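Peptide amidase (Stenotrophomonas maltophilia, PDB 1M22) probably hydrolyses amide bonds, as a member of the amidase signature family of hydrolases. Local coordinates at residues I81-K86 and A120-L125; E132-R137 and I215-S220; G150-P155 and S169-A174; N197-L202 and M227-A232; K203-L208 and G443-T448. All coordinates share one frame; numbering follows the deposited sequence.

Contact 1: I81-K86 and A120-L125; sequences IPLLLK and AGAVVL
P82 and V123 pair across two neighbouring parallel strands, 82-86 and 123-128, which helix 112-119 connects as a beta-alpha-beta unit. Three backbone bonds fix the register. V123 N donates to I81 O at 2.8 Å, approaching from above the carbonyl plane. L83 N then reaches V123 O, and L125 N reaches L83 O, both almost along the C=O axis. Proline fits at position 82 because the bonds to V123 use I81 O and L83 N on either side of it, and P82 CA still brings a C-H to V123 O at 3.2 Å.

Apolar side chains fill both faces of the pair. On the face of P82 and V123, P82 CB rests 3.6 Å from L125 CG. On the face of L83 and V124, L83 CD2 lies 3.6 Å from A122 CB; the chi1 of L83 (57°) places its CG between backbone N and carbonyl carbon. L85 meets V124 at about a right angle, CD1 to CG1 at 3.9 Å.

Further out, helix 27-43 covers P82 and L125, and helix 112-119 receives L83 and L85. Strand 82-86 delivers the active-site lysine at its end, where K86 NZ bonds to S165 OG, S166 OG and T184 OG1.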
# COMPACT_ATOMS: atom_id res chain seq x y z
N ILE A 81 8.74 -12.49 12.43
CA ILE A 81 7.53 -12.36 11.61
C ILE A 81 7.86 -12.25 10.12
O ILE A 81 8.58 -11.35 9.70
CB ILE A 81 6.73 -11.11 12.03
CG1 ILE A 81 6.27 -11.25 13.49
CG2 ILE A 81 5.54 -10.90 11.10
CD1 ILE A 81 5.28 -12.37 13.73
N PRO A 82 7.33 -13.18 9.29
CA PRO A 82 7.59 -13.16 7.85
C PRO A 82 6.72 -12.17 7.10
O PRO A 82 5.50 -12.12 7.30
CB PRO A 82 7.29 -14.60 7.41
CG PRO A 82 7.35 -15.40 8.68
CD PRO A 82 6.74 -14.47 9.69
N LEU A 83 7.33 -11.40 6.20
CA LEU A 83 6.60 -10.41 5.42
C LEU A 83 7.06 -10.35 3.97
O LEU A 83 8.09 -10.91 3.61
CB LEU A 83 6.72 -9.03 6.08
CG LEU A 83 8.11 -8.44 6.33
CD1 LEU A 83 8.73 -7.95 5.02
CD2 LEU A 83 7.99 -7.28 7.31
N LEU A 84 6.27 -9.67 3.14
CA LEU A 84 6.57 -9.50 1.72
C LEU A 84 6.71 -8.02 1.38
O LEU A 84 6.08 -7.17 2.02
CB LEU A 84 5.47 -10.14 0.87
CG LEU A 84 5.46 -11.67 0.85
CD1 LEU A 84 4.09 -12.16 0.40
CD2 LEU A 84 6.55 -12.20 -0.08
N LEU A 85 7.51 -7.72 0.37
CA LEU A 85 7.77 -6.34 -0.06
C LEU A 85 7.43 -6.10 -1.52
O LEU A 85 7.86 -6.87 -2.38
CB LEU A 85 9.25 -6.00 0.13
CG LEU A 85 9.89 -6.17 1.51
CD1 LEU A 85 11.40 -6.10 1.37
CD2 LEU A 85 9.38 -5.09 2.45
N LYS A 86 6.70 -5.03 -1.81
CA LYS A 86 6.37 -4.69 -3.19
C LYS A 86 7.70 -4.58 -3.96
O LYS A 86 8.68 -4.04 -3.44
CB LYS A 86 5.63 -3.35 -3.23
CG LYS A 86 5.16 -2.91 -4.60
CD LYS A 86 4.31 -1.65 -4.46
CE LYS A 86 3.77 -1.15 -5.79
NZ LYS A 86 2.90 0.05 -5.59
N ALA A 120 14.31 -4.88 13.22
CA ALA A 120 13.19 -5.20 14.10
C ALA A 120 12.96 -6.71 14.19
O ALA A 120 12.11 -7.17 14.95
CB ALA A 120 11.92 -4.50 13.62
N GLY A 121 13.70 -7.47 13.39
CA GLY A 121 13.58 -8.92 13.43
C GLY A 121 12.66 -9.57 12.41
O GLY A 121 12.46 -10.78 12.44
N ALA A 122 12.09 -8.77 11.50
CA ALA A 122 11.20 -9.34 10.50
C ALA A 122 11.98 -10.18 9.50
O ALA A 122 13.16 -9.94 9.25
CB ALA A 122 10.45 -8.23 9.77
N VAL A 123 11.31 -11.19 8.95
CA VAL A 123 11.90 -12.09 7.97
C VAL A 123 11.33 -11.73 6.61
O VAL A 123 10.11 -11.69 6.43
CB VAL A 123 11.55 -13.56 8.29
CG1 VAL A 123 12.00 -14.47 7.16
CG2 VAL A 123 12.20 -13.97 9.60
N VAL A 124 12.19 -11.44 5.64
CA VAL A 124 11.72 -11.10 4.31
C VAL A 124 11.52 -12.37 3.49
O VAL A 124 12.48 -13.08 3.18
CB VAL A 124 12.72 -10.17 3.58
CG1 VAL A 124 12.22 -9.84 2.18
CG2 VAL A 124 12.92 -8.90 4.38
N LEU A 125 10.27 -12.68 3.17
CA LEU A 125 9.95 -13.88 2.39
C LEU A 125 10.26 -13.70 0.91
O LEU A 125 10.62 -14.65 0.22
CB LEU A 125 8.47 -14.24 2.53
CG LEU A 125 7.95 -14.83 3.84
CD1 LEU A 125 6.43 -14.91 3.77
CD2 LEU A 125 8.55 -16.21 4.06

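Contact 2: E132-R137 and I215-S220; sequences EWANFR and IPISFS
I217 pushes its side chain against A134 and F136, where residues 133-135 all have positive phi and coil the chain into a left-handed turn. From I217 CB the two branches part. CG2, anti to the backbone N, sits over one face of the F136 ring, 4.2 Å from its centroid and 16° off the normal, a CH-pi contact displaced toward the rim. CG1 passes F136 CB at 4.1 Å. Because chi2 is extended (-179°), CD1 travels on to the turn, 3.6 Å from A134 O, 3.7 Å from A134 CB and 3.8 Å from F136 CB. A branched aliphatic chain suits this place, since one branch serves the ring while the other reaches the small alanine.

I215 CG2 touches the edge of the W133 ring at CZ3, 3.8 Å away. A water joins the two backbones by donating to P216 O and, weakly, to W133 O. The loop is held by D222, whose two carboxylate oxygens accept from I217 N and S218 N.

The A134 side chain is about 4 Å from that of S165, so A134 borders the Ser-Ser-Lys site of amidase signature enzymes, and I217, packed on it, probably belongs to the next shell.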
# COMPACT_ATOMS: atom_id res chain seq x y z
N GLU A 132 3.41 -2.84 -13.65
CA GLU A 132 4.75 -2.41 -14.04
C GLU A 132 5.00 -0.92 -13.83
O GLU A 132 4.17 -0.08 -14.19
CB GLU A 132 5.03 -2.78 -15.50
CG GLU A 132 6.49 -3.11 -15.74
CD GLU A 132 6.80 -3.36 -17.20
OE1 GLU A 132 6.92 -2.38 -17.96
OE2 GLU A 132 6.91 -4.55 -17.59
N TRP A 133 6.15 -0.61 -13.25
CA TRP A 133 6.55 0.77 -12.95
C TRP A 133 5.50 1.48 -12.10
O TRP A 133 5.28 2.69 -12.23
CB TRP A 133 6.82 1.55 -14.25
CG TRP A 133 8.00 0.99 -15.00
CD1 TRP A 133 7.96 0.25 -16.15
CD2 TRP A 133 9.37 1.03 -14.59
NE1 TRP A 133 9.23 -0.18 -16.47
CE2 TRP A 133 10.11 0.28 -15.53
CE3 TRP A 133 10.05 1.62 -13.51
CZ2 TRP A 133 11.50 0.11 -15.43
CZ3 TRP A 133 11.43 1.44 -13.41
CH2 TRP A 133 12.13 0.69 -14.36
N ALA A 134 4.86 0.71 -11.22
CA ALA A 134 3.83 1.21 -10.32
C ALA A 134 2.71 1.91 -11.08
O ALA A 134 2.14 2.90 -10.62
CB ALA A 134 4.45 2.15 -9.28
N ASN A 135 2.40 1.36 -12.25
CA ASN A 135 1.36 1.86 -13.14
C ASN A 135 1.61 3.25 -13.72
O ASN A 135 0.67 3.98 -14.01
CB ASN A 135 -0.01 1.82 -12.45
CG ASN A 135 -1.15 1.91 -13.45
OD1 ASN A 135 -1.05 1.39 -14.57
ND2 ASN A 135 -2.24 2.56 -13.07
N PHE A 136 2.88 3.61 -13.88
CA PHE A 136 3.17 4.90 -14.49
C PHE A 136 3.96 4.66 -15.78
O PHE A 136 4.98 5.29 -16.02
CB PHE A 136 3.97 5.81 -13.56
CG PHE A 136 3.80 7.27 -13.86
CD1 PHE A 136 2.61 7.92 -13.56
CD2 PHE A 136 4.81 7.99 -14.51
CE1 PHE A 136 2.42 9.26 -13.88
CE2 PHE A 136 4.63 9.33 -14.84
CZ PHE A 136 3.43 9.97 -14.53
N ARG A 137 3.47 3.73 -16.60
CA ARG A 137 4.14 3.42 -17.85
C ARG A 137 3.34 3.81 -19.08
O ARG A 137 3.85 4.52 -19.95
CB ARG A 137 4.47 1.93 -17.94
CG ARG A 137 5.54 1.64 -18.99
CD ARG A 137 5.62 0.17 -19.34
NE ARG A 137 4.55 -0.24 -20.25
CZ ARG A 137 4.41 -1.48 -20.70
NH1 ARG A 137 5.26 -2.42 -20.33
NH2 ARG A 137 3.43 -1.77 -21.55
N ILE A 215 11.92 2.62 -5.99
CA ILE A 215 11.81 3.13 -7.36
C ILE A 215 10.63 4.08 -7.26
O ILE A 215 9.52 3.69 -6.90
CB ILE A 215 11.52 1.99 -8.36
CG1 ILE A 215 12.72 1.04 -8.37
CG2 ILE A 215 11.27 2.56 -9.75
CD1 ILE A 215 12.58 -0.14 -9.32
N PRO A 216 10.85 5.35 -7.59
CA PRO A 216 9.79 6.36 -7.48
C PRO A 216 8.89 6.70 -8.65
O PRO A 216 9.02 6.19 -9.76
CB PRO A 216 10.58 7.59 -7.08
CG PRO A 216 11.77 7.48 -8.02
CD PRO A 216 12.13 5.99 -7.95
N ILE A 217 7.96 7.59 -8.33
CA ILE A 217 7.09 8.21 -9.31
C ILE A 217 7.14 9.67 -8.89
O ILE A 217 7.69 10.50 -9.61
CB ILE A 217 5.61 7.75 -9.27
CG1 ILE A 217 5.48 6.31 -9.77
CG2 ILE A 217 4.79 8.66 -10.19
CD1 ILE A 217 4.04 5.80 -9.79
N SER A 218 6.64 9.98 -7.70
CA SER A 218 6.57 11.36 -7.21
C SER A 218 7.11 11.60 -5.79
O SER A 218 6.62 11.01 -4.83
CB SER A 218 5.11 11.81 -7.27
OG SER A 218 4.88 12.99 -6.53
N PHE A 219 8.08 12.49 -5.64
CA PHE A 219 8.57 12.76 -4.30
C PHE A 219 7.51 13.54 -3.51
O PHE A 219 7.52 13.53 -2.28
CB PHE A 219 9.91 13.51 -4.32
CG PHE A 219 9.91 14.76 -5.15
CD1 PHE A 219 9.25 15.91 -4.71
CD2 PHE A 219 10.60 14.81 -6.35
CE1 PHE A 219 9.28 17.08 -5.47
CE2 PHE A 219 10.64 15.97 -7.12
CZ PHE A 219 9.98 17.11 -6.68
N SER A 220 6.59 14.19 -4.21
CA SER A 220 5.54 14.94 -3.54
C SER A 220 4.44 14.05 -2.96
O SER A 220 3.86 14.38 -1.92
CB SER A 220 4.89 15.94 -4.51
OG SER A 220 5.78 16.98 -4.85
O HOH W 1 7.74 3.69 -10.87

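Contact 3: G150-P155 and S169-A174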
# COMPACT_ATOMS: atom_id res chain seq x y z
N GLY A 150 4.08 -11.25 -14.67
CA GLY A 150 2.83 -11.73 -15.23
C GLY A 150 1.64 -11.03 -14.61
O GLY A 150 1.75 -9.92 -14.10
N GLN A 151 0.50 -11.71 -14.63
CA GLN A 151 -0.74 -11.17 -14.11
C GLN A 151 -1.14 -11.67 -12.73
O GLN A 151 -1.41 -12.86 -12.55
CB GLN A 151 -1.87 -11.48 -15.09
CG GLN A 151 -3.22 -10.93 -14.67
CD GLN A 151 -3.26 -9.41 -14.71
OE1 GLN A 151 -3.05 -8.80 -15.76
NE2 GLN A 151 -3.54 -8.80 -13.57
N THR A 152 -1.19 -10.77 -11.76
CA THR A 152 -1.61 -11.14 -10.41
C THR A 152 -3.14 -11.22 -10.45
O THR A 152 -3.79 -10.44 -11.15
CB THR A 152 -1.15 -10.09 -9.38
OG1 THR A 152 0.29 -10.08 -9.34
CG2 THR A 152 -1.68 -10.41 -7.99
N ARG A 153 -3.71 -12.17 -9.71
CA ARG A 153 -5.15 -12.37 -9.70
C ARG A 153 -5.80 -12.16 -8.34
O ARG A 153 -5.19 -12.43 -7.30
CB ARG A 153 -5.48 -13.78 -10.20
CG ARG A 153 -5.02 -14.02 -11.63
CD ARG A 153 -5.21 -15.46 -12.07
NE ARG A 153 -4.81 -15.63 -13.47
CZ ARG A 153 -5.52 -15.19 -14.51
NH1 ARG A 153 -6.67 -14.57 -14.32
NH2 ARG A 153 -5.07 -15.39 -15.74
N ASN A 154 -7.04 -11.67 -8.35
CA ASN A 154 -7.78 -11.45 -7.12
C ASN A 154 -8.16 -12.83 -6.57
O ASN A 154 -8.80 -13.63 -7.25
CB ASN A 154 -9.04 -10.65 -7.41
CG ASN A 154 -9.74 -10.18 -6.16
OD1 ASN A 154 -10.00 -10.96 -5.25
ND2 ASN A 154 -10.05 -8.88 -6.11
N PRO A 155 -7.77 -13.13 -5.32
CA PRO A 155 -8.09 -14.44 -4.74
C PRO A 155 -9.57 -14.72 -4.49
O PRO A 155 -9.97 -15.88 -4.32
CB PRO A 155 -7.26 -14.47 -3.47
CG PRO A 155 -7.25 -13.03 -3.04
CD PRO A 155 -7.05 -12.28 -4.35
N SER A 169 1.08 -7.39 -3.03
CA SER A 169 1.08 -7.24 -1.58
C SER A 169 -0.31 -7.41 -1.00
O SER A 169 -0.47 -8.07 0.03
CB SER A 169 1.66 -5.88 -1.19
OG SER A 169 3.07 -5.88 -1.34
N ALA A 170 -1.32 -6.84 -1.65
CA ALA A 170 -2.69 -6.96 -1.16
C ALA A 170 -3.17 -8.41 -1.27
O ALA A 170 -3.74 -8.96 -0.33
CB ALA A 170 -3.61 -6.04 -1.95
N VAL A 171 -2.93 -9.02 -2.43
CA VAL A 171 -3.35 -10.40 -2.65
C VAL A 171 -2.65 -11.35 -1.68
O VAL A 171 -3.28 -12.23 -1.11
CB VAL A 171 -3.06 -10.83 -4.10
CG1 VAL A 171 -3.27 -12.33 -4.25
CG2 VAL A 171 -3.97 -10.08 -5.05
N ALA A 172 -1.34 -11.17 -1.49
CA ALA A 172 -0.59 -12.04 -0.59
C ALA A 172 -1.15 -11.99 0.83
O ALA A 172 -1.29 -13.03 1.48
CB ALA A 172 0.87 -11.65 -0.59
N VAL A 173 -1.46 -10.80 1.32
CA VAL A 173 -2.00 -10.68 2.66
C VAL A 173 -3.40 -11.30 2.75
O VAL A 173 -3.72 -12.00 3.71
CB VAL A 173 -2.04 -9.20 3.10
CG1 VAL A 173 -2.81 -9.06 4.41
CG2 VAL A 173 -0.62 -8.68 3.26
N ALA A 174 -4.22 -11.06 1.73
CA ALA A 174 -5.58 -11.61 1.71
C ALA A 174 -5.59 -13.13 1.64
O ALA A 174 -6.49 -13.77 2.19
CB ALA A 174 -6.34 -11.04 0.52
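V171 meets T152 and P155 where the chain leaving the small hairpin of strands 145-146 and 150-151 runs over helix 167-174 of the amidase fold. The valine is the projection around which this loop bends. With CG1 anti to the backbone N (chi1 170°), both methyls of V171 are turned to the loop and straddle R153 O, CG2 at 3.5 Å and CG1 at 3.6 Å. P155 CD stands 3.8 Å from V171 CG1 and equally close to CG2, so this one ring carbon sits against both methyls. One turn further along the helix, A174 is small enough to admit P155 CG at 4.2 Å from its CB.

T152 divides its functions by its torsion. At chi1 -65° the methyl CG2 is anti to the backbone N and slides past V171 CG2 at 3.7 Å, whereas OG1 is occupied by R49 O and N129 ND2. A threonine thus offers an apolar branch to the helix and a polar one to the loops.

N154, pointing away from the helix, has OD1 bonded to Y156 N, an Asx turn that spans P155, and ND2 bonded to S161 O. Q151 folds back over its own backbone and sends NE2, with the acceptor lying in its amide plane, to T152 O at 2.9 Å and an almost linear 172°; the same NE2 also bonds S143 O.

Contact 4: N197-L202 and M227-A232; sequences NGVVGL and MARSVA
Antiparallel strands 200-203 and 223-228 of the central sheet meet through V200 and A228, a hydrogen-bonded pair near the strand ends. V200 N donates to A228 O at 2.7 Å, with the donor almost straight out from the carbonyl. The return bond, A228 N to V200 O, is longer at 3.0 Å. M227 CA adds a C-H contact to the same V200 O at 3.3 Å.

V200 carries much of the side-chain packing. Its CG2, anti to the carbonyl carbon, lies 3.7 Å from S230 C and goes on to touch V231 CG2, so a beta-branched residue fills the corner where the strand turns into helix 231-241. V199 CB presses on A228 O at 3.3 Å. G201 faces M227 in the next, non-hydrogen-bonded pair.

S230 occupies the N-cap, its OG bonding D233 N and also D12 OD1, while G198, with positive phi, ends helix 191-196 in a Schellman motif. The pair is therefore framed by two helix ends. M227 packs on A170 of helix 167-174, V231 on I474 and Y478 of helix 470-484, and V200 on L447 of the next strand, 446-454.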
# COMPACT_ATOMS: atom_id res chain seq x y z
N ASN A 197 -9.15 -6.32 -2.36
CA ASN A 197 -8.79 -7.65 -1.90
C ASN A 197 -9.15 -7.92 -0.43
O ASN A 197 -8.62 -8.84 0.19
CB ASN A 197 -7.31 -7.91 -2.16
CG ASN A 197 -6.97 -7.96 -3.64
OD1 ASN A 197 -7.28 -8.94 -4.33
ND2 ASN A 197 -6.36 -6.89 -4.15
N GLY A 198 -10.05 -7.10 0.12
CA GLY A 198 -10.52 -7.30 1.48
C GLY A 198 -9.55 -7.24 2.64
O GLY A 198 -9.70 -7.98 3.61
N VAL A 199 -8.57 -6.34 2.56
CA VAL A 199 -7.60 -6.20 3.64
C VAL A 199 -7.43 -4.73 4.02
O VAL A 199 -8.00 -3.84 3.39
CB VAL A 199 -6.21 -6.78 3.25
CG1 VAL A 199 -6.33 -8.27 2.98
CG2 VAL A 199 -5.65 -6.06 2.03
N VAL A 200 -6.67 -4.51 5.08
CA VAL A 200 -6.40 -3.17 5.57
C VAL A 200 -5.19 -2.60 4.83
O VAL A 200 -4.20 -3.30 4.61
CB VAL A 200 -6.09 -3.18 7.09
CG1 VAL A 200 -5.64 -1.79 7.56
CG2 VAL A 200 -7.32 -3.64 7.87
N GLY A 201 -5.29 -1.33 4.45
CA GLY A 201 -4.20 -0.66 3.77
C GLY A 201 -4.07 0.72 4.39
O GLY A 201 -5.07 1.41 4.60
N LEU A 202 -2.85 1.13 4.71
CA LEU A 202 -2.62 2.44 5.31
C LEU A 202 -1.55 3.21 4.55
O LEU A 202 -0.42 2.74 4.44
CB LEU A 202 -2.21 2.27 6.78
CG LEU A 202 -2.18 3.48 7.71
CD1 LEU A 202 -2.07 2.99 9.14
CD2 LEU A 202 -1.03 4.41 7.36
N MET A 227 0.20 -3.17 4.67
CA MET A 227 -0.97 -3.86 4.15
C MET A 227 -1.06 -5.09 5.04
O MET A 227 -0.09 -5.84 5.21
CB MET A 227 -0.77 -4.18 2.67
CG MET A 227 -0.61 -2.88 1.87
SD MET A 227 -0.35 -3.02 0.10
CE MET A 227 -2.04 -3.12 -0.51
N ALA A 228 -2.23 -5.28 5.64
CA ALA A 228 -2.44 -6.36 6.59
C ALA A 228 -3.90 -6.74 6.67
O ALA A 228 -4.76 -6.04 6.16
CB ALA A 228 -1.95 -5.91 7.96
N ARG A 229 -4.18 -7.86 7.32
CA ARG A 229 -5.56 -8.31 7.44
C ARG A 229 -6.29 -7.58 8.56
O ARG A 229 -7.52 -7.57 8.59
CB ARG A 229 -5.60 -9.82 7.69
CG ARG A 229 -5.16 -10.64 6.48
CD ARG A 229 -5.05 -12.12 6.84
NE ARG A 229 -4.03 -12.35 7.86
CZ ARG A 229 -2.73 -12.43 7.62
NH1 ARG A 229 -2.26 -12.31 6.38
NH2 ARG A 229 -1.88 -12.61 8.62
N SER A 230 -5.54 -6.95 9.46
CA SER A 230 -6.14 -6.23 10.58
C SER A 230 -5.45 -4.90 10.84
O SER A 230 -4.29 -4.70 10.46
CB SER A 230 -6.05 -7.08 11.85
OG SER A 230 -4.70 -7.17 12.30
N VAL A 231 -6.17 -4.00 11.49
CA VAL A 231 -5.63 -2.69 11.83
C VAL A 231 -4.47 -2.84 12.82
O VAL A 231 -3.48 -2.12 12.72
CB VAL A 231 -6.72 -1.78 12.43
CG1 VAL A 231 -6.11 -0.46 12.90
CG2 VAL A 231 -7.81 -1.53 11.39
N ALA A 232 -4.58 -3.78 13.75
CA ALA A 232 -3.51 -3.99 14.73
C ALA A 232 -2.20 -4.39 14.03
O ALA A 232 -1.13 -3.92 14.39
CB ALA A 232 -3.91 -5.08 15.72

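Contact 5: K203-L208 and G443-T448; sequences KPTVGL and GYPSLT
K203 and S446 form an antiparallel hydrogen-bonded pair, one of the links between strands 200-203 and 446-454. K203 N donates to S446 O and S446 N returns the bond to K203 O, each at 2.9 Å, the latter in the carbonyl plane. Beyond the pair the chains stay together by other means. V206 N reaches G443 O at 3.0 Å from above that carbonyl's plane, while T205 CA directs a C-H at the same oxygen.

P204 and P445 lie opposite each other without N-H groups; past them the lysine adds two bonds of its own. Bent at chi3 (77°) and chi4 (71°), K203 curls back so that NZ grips Y444 O at 2.6 Å and P204 O at 3.0 Å, tying one carbonyl from each segment. On the other side, T205 OG1 lies only 3.2 Å from P445 CD, but its polar partners are E470 OE2 and W468 N.

Glycines permit both bends. G443, with positive phi, ends helix 436-442 in a Schellman motif and lets V206 CG2 come to 3.6 Å from its CA. G207 takes the third position of the type II turn T205-L208, closed by L208 N bonding T205 O.

P204 and P445 both pack on E470 at the start of helix 470-484, S446 rests on V191 of helix 191-196, and K203 and P204 touch T223 of strand 223-228.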
# COMPACT_ATOMS: atom_id res chain seq x y z
N LYS A 203 -1.93 4.37 4.00
CA LYS A 203 -1.00 5.24 3.29
C LYS A 203 -0.73 6.39 4.24
O LYS A 203 -1.60 7.24 4.47
CB LYS A 203 -1.62 5.82 2.01
CG LYS A 203 -0.63 6.69 1.24
CD LYS A 203 -1.32 7.70 0.32
CE LYS A 203 -1.88 8.89 1.09
NZ LYS A 203 -0.81 9.80 1.62
N PRO A 204 0.47 6.45 4.81
CA PRO A 204 0.73 7.55 5.74
C PRO A 204 0.99 8.91 5.12
O PRO A 204 0.99 9.08 3.90
CB PRO A 204 1.94 7.04 6.53
CG PRO A 204 2.69 6.25 5.51
CD PRO A 204 1.60 5.51 4.75
N THR A 205 1.16 9.89 6.00
CA THR A 205 1.49 11.25 5.61
C THR A 205 2.84 11.15 4.90
O THR A 205 3.71 10.38 5.33
CB THR A 205 1.68 12.15 6.85
OG1 THR A 205 0.48 12.14 7.63
CG2 THR A 205 2.02 13.57 6.45
N VAL A 206 3.01 11.91 3.82
CA VAL A 206 4.29 11.89 3.12
C VAL A 206 5.34 12.46 4.06
O VAL A 206 5.24 13.61 4.50
CB VAL A 206 4.22 12.71 1.82
CG1 VAL A 206 5.62 12.87 1.23
CG2 VAL A 206 3.30 12.02 0.83
N GLY A 207 6.35 11.66 4.37
CA GLY A 207 7.39 12.10 5.28
C GLY A 207 7.47 11.26 6.54
O GLY A 207 8.47 11.32 7.26
N LEU A 208 6.43 10.48 6.83
CA LEU A 208 6.45 9.64 8.02
C LEU A 208 7.39 8.46 7.83
O LEU A 208 8.11 8.07 8.75
CB LEU A 208 5.05 9.11 8.35
CG LEU A 208 4.98 8.24 9.62
CD1 LEU A 208 5.33 9.07 10.85
CD2 LEU A 208 3.58 7.64 9.76
N GLY A 443 -0.87 14.55 0.35
CA GLY A 443 0.22 13.95 1.09
C GLY A 443 -0.25 13.64 2.51
O GLY A 443 0.56 13.53 3.43
N TYR A 444 -1.56 13.50 2.66
CA TYR A 444 -2.19 13.22 3.96
C TYR A 444 -2.47 11.74 4.14
O TYR A 444 -2.57 10.99 3.17
CB TYR A 444 -3.50 14.00 4.07
CG TYR A 444 -3.36 15.50 4.21
CD1 TYR A 444 -2.11 16.12 4.20
CD2 TYR A 444 -4.49 16.31 4.35
CE1 TYR A 444 -1.99 17.52 4.33
CE2 TYR A 444 -4.38 17.69 4.48
CZ TYR A 444 -3.13 18.28 4.47
OH TYR A 444 -3.04 19.65 4.61
N PRO A 445 -2.64 11.29 5.40
CA PRO A 445 -2.91 9.88 5.66
C PRO A 445 -4.31 9.37 5.31
O PRO A 445 -5.30 10.09 5.45
CB PRO A 445 -2.61 9.75 7.15
CG PRO A 445 -3.10 11.07 7.68
CD PRO A 445 -2.56 12.06 6.66
N SER A 446 -4.36 8.13 4.84
CA SER A 446 -5.61 7.48 4.49
C SER A 446 -5.49 6.02 4.93
O SER A 446 -4.38 5.48 5.00
CB SER A 446 -5.90 7.58 3.00
OG SER A 446 -4.90 6.97 2.21
N LEU A 447 -6.62 5.40 5.24
CA LEU A 447 -6.62 4.03 5.74
C LEU A 447 -7.94 3.36 5.38
O LEU A 447 -9.01 3.90 5.68
CB LEU A 447 -6.46 4.09 7.27
CG LEU A 447 -6.14 2.87 8.15
CD1 LEU A 447 -5.92 3.35 9.58
CD2 LEU A 447 -7.28 1.87 8.09
N THR A 448 -7.87 2.20 4.74
CA THR A 448 -9.08 1.48 4.38
C THR A 448 -9.23 0.23 5.24
O THR A 448 -8.25 -0.47 5.52
CB THR A 448 -9.09 1.10 2.87
OG1 THR A 448 -10.33 0.44 2.56
CG2 THR A 448 -7.93 0.18 2.53

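In the fold
Contacts 1, 4 and 5 belong to the eleven-stranded mixed sheet. Contact 1 lies on its parallel part and closes first along the chain; its centre is about 16 Å from that of contact 4. Contacts 4 and 5, centres about 14 Å apart, share neighbouring strands 200-203 and 446-454, where T448 N probably bonds G201 O. Contact 3 joins these regions through helix 167-174: A172 packs on L84, and V173 O accepts from R229. Contact 2 brackets contact 3 in sequence and touches contact 5 at V206; the segments of contacts 2, 4 and 5 alternate along the chain. K86 ends the strand of contact 1, A134 of contact 2 borders S165, and contacts 3 to 5 lie further from the catalytic residues.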